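Side-chain contacts in lipoxygenase (Cyanothece sp., PDB 5EK8), which probably inserts molecular oxygen into polyunsaturated fatty acids at a non-haem iron, acting as a 9R-lipoxygenase: residues A[165-168]-A[174-177]; A[371-376]-A[490-495]. One frame throughout, in Å; residues are numbered along the deposited sequence.

Contact 1 (A[165-168]-A[174-177]); sequences YDPN and IFMP
A single beta bridge brings Tyr165 and Ile174 together, with their CA atoms 4.7 Å apart, and an Asx turn follows it at Asp166. Backbone hydrogen bonds of Asp166 with Arg173 and of Phe175 with Pro164 flank the bridge. The side chains of Tyr165 and Ile174 both leave the backbone away from the opposing segment, so Asp166 and Phe175 make the main side-chain contact, while Asp166 CB rests 3.6 Å from Ile174 O. The chi1 of Asp166 (-165°) sets CG opposite the backbone N and brings the carboxylate to the edge of the Phe175 ring, where Asp166 OD2 lies 3.9 Å from Phe175 CD1. The carboxylate and ring planes stand 76° apart. Asp166 suits the turn because OD2 also accepts a hydrogen bond from the backbone N of Asn168 at 2.9 Å, a bond that restrains the carboxylate, although the N-H meets OD2 from above its plane. Pro167, which offers no backbone N-H, adds an apolar touch from its CD to Phe175 CD1 at 4.3 Å. The ring of Phe175 is covered on one face by Pro177 CD, 3.8 Å above the ring plane. The whole lies in the loop between strand 152-160 and helix 188-214, where Tyr165 and Ile174 pack on helix 337-377 and Ile174 also meets helix 394-404.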
ATOM      1  N   TYR A 165       0.149  -8.241 -15.411  1.00 55.55           N
ATOM      2  CA  TYR A 165       0.096  -8.860 -14.094  1.00 50.07           C
ATOM      3  C   TYR A 165       1.314  -9.741 -13.854  1.00 52.26           C
ATOM      4  O   TYR A 165       1.811 -10.393 -14.772  1.00 51.29           O
ATOM      5  CB  TYR A 165      -1.180  -9.686 -13.933  1.00 43.24           C
ATOM      6  CG  TYR A 165      -2.402  -8.877 -13.573  1.00 41.55           C
ATOM      7  CD1 TYR A 165      -2.641  -8.500 -12.262  1.00 40.06           C
ATOM      8  CD2 TYR A 165      -3.320  -8.497 -14.539  1.00 41.35           C
ATOM      9  CE1 TYR A 165      -3.754  -7.767 -11.923  1.00 38.16           C
ATOM     10  CE2 TYR A 165      -4.442  -7.761 -14.203  1.00 41.79           C
ATOM     11  CZ  TYR A 165      -4.651  -7.398 -12.894  1.00 38.87           C
ATOM     12  OH  TYR A 165      -5.761  -6.667 -12.544  1.00 48.81           O
ATOM     13  N   ASP A 166       1.792  -9.747 -12.614  1.00 47.86           N
ATOM     14  CA  ASP A 166       2.883 -10.627 -12.206  1.00 54.28           C
ATOM     15  C   ASP A 166       2.342 -12.042 -12.027  1.00 59.37           C
ATOM     16  O   ASP A 166       1.501 -12.279 -11.159  1.00 64.88           O
ATOM     17  CB  ASP A 166       3.526 -10.130 -10.908  1.00 55.46           C
ATOM     18  CG  ASP A 166       4.871 -10.780 -10.625  1.00 60.35           C
ATOM     19  OD1 ASP A 166       5.658 -10.185  -9.861  1.00 66.16           O
ATOM     20  OD2 ASP A 166       5.151 -11.874 -11.156  1.00 59.78           O
ATOM     21  N   PRO A 167       2.812 -12.988 -12.854  1.00 60.63           N
ATOM     22  CA  PRO A 167       2.349 -14.378 -12.775  1.00 63.19           C
ATOM     23  C   PRO A 167       3.082 -15.202 -11.718  1.00 68.64           C
ATOM     24  O   PRO A 167       2.753 -16.369 -11.515  1.00 73.42           O
ATOM     25  CB  PRO A 167       2.644 -14.916 -14.173  1.00 59.28           C
ATOM     26  CG  PRO A 167       3.858 -14.159 -14.594  1.00 60.15           C
ATOM     27  CD  PRO A 167       3.743 -12.780 -13.977  1.00 60.12           C
ATOM     28  N   ASN A 168       4.061 -14.597 -11.054  1.00 73.96           N
ATOM     29  CA  ASN A 168       4.851 -15.298 -10.048  1.00 72.33           C
ATOM     30  C   ASN A 168       4.441 -14.945  -8.627  1.00 70.05           C
ATOM     31  O   ASN A 168       4.939 -15.528  -7.664  1.00 73.75           O
ATOM     32  CB  ASN A 168       6.335 -15.001 -10.244  1.00 73.50           C
ATOM     33  CG  ASN A 168       6.896 -15.657 -11.486  1.00 81.09           C
ATOM     34  OD1 ASN A 168       6.579 -16.811 -11.786  1.00 82.91           O
ATOM     35  ND2 ASN A 168       7.723 -14.923 -12.224  1.00 84.25           N
ATOM     36  N   ILE A 174       1.627  -5.800 -10.274  1.00 43.08           N
ATOM     37  CA  ILE A 174       2.180  -5.484 -11.584  1.00 40.32           C
ATOM     38  C   ILE A 174       3.475  -6.262 -11.783  1.00 37.52           C
ATOM     39  O   ILE A 174       4.171  -6.583 -10.818  1.00 38.18           O
ATOM     40  CB  ILE A 174       2.434  -3.968 -11.749  1.00 41.49           C
ATOM     41  CG1 ILE A 174       2.668  -3.624 -13.221  1.00 44.75           C
ATOM     42  CG2 ILE A 174       3.600  -3.513 -10.881  1.00 37.09           C
ATOM     43  CD1 ILE A 174       2.774  -2.143 -13.496  1.00 45.65           C
ATOM     44  N   PHE A 175       3.786  -6.595 -13.028  1.00 40.56           N
ATOM     45  CA  PHE A 175       5.054  -7.242 -13.326  1.00 45.20           C
ATOM     46  C   PHE A 175       6.119  -6.174 -13.528  1.00 52.51           C
ATOM     47  O   PHE A 175       6.076  -5.411 -14.493  1.00 54.73           O
ATOM     48  CB  PHE A 175       4.941  -8.139 -14.559  1.00 44.85           C
ATOM     49  CG  PHE A 175       6.212  -8.867 -14.892  1.00 43.55           C
ATOM     50  CD1 PHE A 175       6.768  -9.761 -13.992  1.00 42.52           C
ATOM     51  CD2 PHE A 175       6.851  -8.658 -16.106  1.00 45.36           C
ATOM     52  CE1 PHE A 175       7.940 -10.433 -14.295  1.00 46.31           C
ATOM     53  CE2 PHE A 175       8.025  -9.331 -16.417  1.00 45.53           C
ATOM     54  CZ  PHE A 175       8.566 -10.222 -15.511  1.00 46.56           C
ATOM     55  N   MET A 176       7.072  -6.116 -12.606  1.00 54.66           N
ATOM     56  CA  MET A 176       8.061  -5.054 -12.623  1.00 56.08           C
ATOM     57  C   MET A 176       9.396  -5.542 -12.080  1.00 55.94           C
ATOM     58  O   MET A 176       9.750  -5.252 -10.939  1.00 50.70           O
ATOM     59  CB  MET A 176       7.555  -3.854 -11.815  1.00 57.06           C
ATOM     60  CG  MET A 176       8.194  -2.526 -12.186  1.00 57.04           C
ATOM     61  SD  MET A 176       7.133  -1.129 -11.763  1.00 54.29           S
ATOM     62  CE  MET A 176       7.120  -1.224  -9.977  1.00 38.27           C
ATOM     63  N   PRO A 177      10.141  -6.297 -12.902  1.00 62.64           N
ATOM     64  CA  PRO A 177      11.469  -6.772 -12.503  1.00 67.18           C
ATOM     65  C   PRO A 177      12.402  -5.592 -12.288  1.00 74.44           C
ATOM     66  O   PRO A 177      13.103  -5.517 -11.277  1.00 80.24           O
ATOM     67  CB  PRO A 177      11.929  -7.618 -13.699  1.00 64.46           C
ATOM     68  CG  PRO A 177      10.729  -7.804 -14.556  1.00 60.37           C
ATOM     69  CD  PRO A 177       9.826  -6.647 -14.294  1.00 61.04           C
TER

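Contact 2 (A[371-376]-A[490-495]); sequences AVACFR and EDLVEH
The guanidinium of Arg376 meets Asp491 at its edge, where NE gives a hydrogen bond of 2.7 Å to Asp491 OD1 within a salt bridge. The planes are inclined by 65°, and only NE comes within bonding distance, with Arg376 NH2 4.2 Å from Asp491 OD2, so this is not a flat two-pronged pairing: the donor approaches OD1 from above the carboxylate plane, and OD1 sits somewhat tilted from the guanidinium plane. The imidazole of His495 has Asp491 CA at its edge, in plane, and stacks with the ring of Tyr165. Its ND1 donates to Asp491 O at 2.9 Å, on a lone pair in the carbonyl plane; this bond holds the ring against the last turn of its own helix, and the same oxygen also accepts from the backbone N of His495.

Arg376 reaches Asp491 because its chain bends at chi3 (73°), which turns NE toward the carboxylate while CD stays 3.4 Å from Asp491 OD1. The same oxygen accepts from Asn377 ND2, and Arg376 NH1 binds Asp63 and the carbonyl of Trp163, so the buried charges are shared out among several partners. Replacing Arg376 by an alanine would probably leave the buried Asp491 carboxylate without this charged mate and take from Asp63 its salt bridge to the arginine. Beside the ion pair, the small Ala373 allows close approach: its CB lies 3.6 Å from Leu492 CD2 and 4.2 Å from Asp491 CB.

Helix 337-377 and helix 482-495 thus pack with local axes 9.1 Å apart and running at 146°, roughly antiparallel; helix 383-391 covers Ala371 and Cys374 on the first of them, while the loop carrying Asp63 and Thr64 borders Arg376 and His495.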
ATOM      1  N   ALA A 371      -5.182  -0.967  -7.855  1.00 39.94           N
ATOM      2  CA  ALA A 371      -4.350  -0.063  -8.644  1.00 47.00           C
ATOM      3  C   ALA A 371      -4.156  -0.592 -10.062  1.00 45.81           C
ATOM      4  O   ALA A 371      -4.524   0.068 -11.042  1.00 50.40           O
ATOM      5  CB  ALA A 371      -3.003   0.151  -7.973  1.00 50.97           C
ATOM      6  N   VAL A 372      -3.591  -1.790 -10.161  1.00 39.10           N
ATOM      7  CA  VAL A 372      -3.320  -2.405 -11.452  1.00 43.03           C
ATOM      8  C   VAL A 372      -4.569  -2.468 -12.326  1.00 43.50           C
ATOM      9  O   VAL A 372      -4.547  -2.018 -13.474  1.00 43.27           O
ATOM     10  CB  VAL A 372      -2.746  -3.823 -11.291  1.00 42.56           C
ATOM     11  CG1 VAL A 372      -2.545  -4.459 -12.651  1.00 41.25           C
ATOM     12  CG2 VAL A 372      -1.429  -3.776 -10.517  1.00 42.65           C
ATOM     13  N   ALA A 373      -5.659  -3.005 -11.780  1.00 46.27           N
ATOM     14  CA  ALA A 373      -6.915  -3.073 -12.528  1.00 44.89           C
ATOM     15  C   ALA A 373      -7.365  -1.687 -13.002  1.00 53.45           C
ATOM     16  O   ALA A 373      -7.742  -1.499 -14.170  1.00 60.21           O
ATOM     17  CB  ALA A 373      -7.991  -3.712 -11.684  1.00 40.74           C
ATOM     18  N   CYS A 374      -7.309  -0.724 -12.083  1.00 48.15           N
ATOM     19  CA  CYS A 374      -7.732   0.644 -12.354  1.00 45.93           C
ATOM     20  C   CYS A 374      -6.998   1.241 -13.540  1.00 46.99           C
ATOM     21  O   CYS A 374      -7.620   1.665 -14.516  1.00 47.87           O
ATOM     22  CB  CYS A 374      -7.513   1.522 -11.122  1.00 45.71           C
ATOM     23  SG  CYS A 374      -7.672   3.293 -11.431  1.00 47.31           S
ATOM     24  N   PHE A 375      -5.674   1.278 -13.452  1.00 48.13           N
ATOM     25  CA  PHE A 375      -4.873   1.865 -14.518  1.00 50.14           C
ATOM     26  C   PHE A 375      -4.958   1.036 -15.792  1.00 51.69           C
ATOM     27  O   PHE A 375      -4.695   1.535 -16.884  1.00 53.95           O
ATOM     28  CB  PHE A 375      -3.416   2.021 -14.076  1.00 47.99           C
ATOM     29  CG  PHE A 375      -3.186   3.202 -13.175  1.00 51.57           C
ATOM     30  CD1 PHE A 375      -3.008   4.469 -13.706  1.00 50.23           C
ATOM     31  CD2 PHE A 375      -3.163   3.051 -11.798  1.00 51.11           C
ATOM     32  CE1 PHE A 375      -2.802   5.556 -12.886  1.00 50.11           C
ATOM     33  CE2 PHE A 375      -2.959   4.136 -10.973  1.00 48.35           C
ATOM     34  CZ  PHE A 375      -2.779   5.389 -11.518  1.00 50.26           C
ATOM     35  N   ARG A 376      -5.334  -0.230 -15.649  1.00 49.89           N
ATOM     36  CA  ARG A 376      -5.506  -1.086 -16.810  1.00 46.25           C
ATOM     37  C   ARG A 376      -6.749  -0.718 -17.605  1.00 46.74           C
ATOM     38  O   ARG A 376      -6.724  -0.748 -18.832  1.00 48.67           O
ATOM     39  CB  ARG A 376      -5.581  -2.554 -16.399  1.00 45.01           C
ATOM     40  CG  ARG A 376      -4.241  -3.246 -16.286  1.00 44.26           C
ATOM     41  CD  ARG A 376      -4.417  -4.686 -15.810  1.00 40.59           C
ATOM     42  NE  ARG A 376      -4.964  -5.545 -16.853  1.00 35.32           N
ATOM     43  CZ  ARG A 376      -4.228  -6.351 -17.608  1.00 42.86           C
ATOM     44  NH1 ARG A 376      -2.917  -6.416 -17.429  1.00 43.77           N
ATOM     45  NH2 ARG A 376      -4.802  -7.100 -18.538  1.00 52.37           N
ATOM     46  N   GLU A 490     -13.867  -7.306 -14.062  1.00 54.80           N
ATOM     47  CA  GLU A 490     -13.397  -8.596 -14.551  1.00 51.47           C
ATOM     48  C   GLU A 490     -11.926  -8.815 -14.230  1.00 47.39           C
ATOM     49  O   GLU A 490     -11.550  -9.889 -13.785  1.00 44.42           O
ATOM     50  CB  GLU A 490     -13.633  -8.714 -16.058  1.00 52.28           C
ATOM     51  CG  GLU A 490     -15.098  -8.854 -16.438  1.00 51.64           C
ATOM     52  CD  GLU A 490     -15.314  -8.877 -17.935  1.00 53.11           C
ATOM     53  OE1 GLU A 490     -16.484  -8.795 -18.368  1.00 55.29           O
ATOM     54  OE2 GLU A 490     -14.315  -8.977 -18.680  1.00 53.30           O
ATOM     55  N   ASP A 491     -11.098  -7.797 -14.445  1.00 46.57           N
ATOM     56  CA  ASP A 491      -9.680  -7.898 -14.112  1.00 45.76           C
ATOM     57  C   ASP A 491      -9.482  -8.140 -12.615  1.00 40.49           C
ATOM     58  O   ASP A 491      -8.680  -9.001 -12.211  1.00 36.68           O
ATOM     59  CB  ASP A 491      -8.935  -6.639 -14.555  1.00 51.18           C
ATOM     60  CG  ASP A 491      -8.245  -6.813 -15.901  1.00 56.05           C
ATOM     61  OD1 ASP A 491      -7.617  -5.843 -16.379  1.00 57.91           O
ATOM     62  OD2 ASP A 491      -8.320  -7.921 -16.475  1.00 58.67           O
ATOM     63  N   LEU A 492     -10.229  -7.392 -11.799  1.00 39.54           N
ATOM     64  CA  LEU A 492     -10.210  -7.593 -10.346  1.00 39.85           C
ATOM     65  C   LEU A 492     -10.521  -9.035  -9.937  1.00 46.82           C
ATOM     66  O   LEU A 492      -9.723  -9.675  -9.251  1.00 47.66           O
ATOM     67  CB  LEU A 492     -11.197  -6.650  -9.657  1.00 37.03           C
ATOM     68  CG  LEU A 492     -10.786  -5.180  -9.617  1.00 45.84           C
ATOM     69  CD1 LEU A 492     -11.963  -4.310  -9.189  1.00 46.20           C
ATOM     70  CD2 LEU A 492      -9.576  -4.974  -8.692  1.00 48.52           C
ATOM     71  N   VAL A 493     -11.683  -9.535 -10.355  1.00 48.56           N
ATOM     72  CA  VAL A 493     -12.110 -10.887  -9.996  1.00 46.24           C
ATOM     73  C   VAL A 493     -11.143 -11.945 -10.525  1.00 43.49           C
ATOM     74  O   VAL A 493     -10.704 -12.826  -9.787  1.00 42.68           O
ATOM     75  CB  VAL A 493     -13.533 -11.196 -10.529  1.00 41.47           C
ATOM     76  CG1 VAL A 493     -13.861 -12.684 -10.378  1.00 35.26           C
ATOM     77  CG2 VAL A 493     -14.570 -10.341  -9.819  1.00 42.27           C
ATOM     78  N   GLU A 494     -10.808 -11.843 -11.805  1.00 40.42           N
ATOM     79  CA  GLU A 494      -9.977 -12.839 -12.465  1.00 45.15           C
ATOM     80  C   GLU A 494      -8.568 -12.897 -11.903  1.00 45.85           C
ATOM     81  O   GLU A 494      -7.921 -13.940 -11.974  0.90 47.30           O
ATOM     82  CB  GLU A 494      -9.914 -12.569 -13.970  1.00 51.72           C
ATOM     83  CG  GLU A 494     -11.245 -12.771 -14.685  0.69 60.99           C
ATOM     84  CD  GLU A 494     -11.158 -12.502 -16.172  1.00 67.22           C
ATOM     85  OE1 GLU A 494     -10.029 -12.289 -16.670  0.98 74.19           O
ATOM     86  OE2 GLU A 494     -12.222 -12.491 -16.833  1.00 66.29           O
ATOM     87  N   HIS A 495      -8.081 -11.791 -11.349  1.00 45.96           N
ATOM     88  CA  HIS A 495      -6.691 -11.774 -10.907  1.00 41.66           C
ATOM     89  C   HIS A 495      -6.527 -11.773  -9.398  1.00 42.10           C
ATOM     90  O   HIS A 495      -5.408 -11.797  -8.894  1.00 41.14           O
ATOM     91  CB  HIS A 495      -5.968 -10.574 -11.510  1.00 33.62           C
ATOM     92  CG  HIS A 495      -5.742 -10.697 -12.980  1.00 32.15           C
ATOM     93  ND1 HIS A 495      -6.589 -10.141 -13.916  1.00 37.12           N
ATOM     94  CD2 HIS A 495      -4.773 -11.332 -13.680  1.00 30.99           C
ATOM     95  CE1 HIS A 495      -6.148 -10.422 -15.126  1.00 40.61           C
ATOM     96  NE2 HIS A 495      -5.045 -11.143 -15.014  1.00 39.15           N
TER

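How the contacts relate
The two contacts have centres 13 Å apart and are joined mainly through Tyr165 of contact 1. Its ring packs against contact 2, with Tyr165 CE2 3.5 Å from Arg376 CD and Tyr165 CE1 3.6 Å from Val372 CG1. Val372 also reaches back to contact 1, its CG2 lying 3.7 Å from Ile174 N. Asp63 OD1 joins the pair further, accepting from Tyr165 N as well as Arg376 NH1. From contact 1, the side chain of Ile174 is about 12 Å from that of His364, an iron ligand. Helix 337-377 supplies His359 and His364 to the iron and, further along, one side of contact 2.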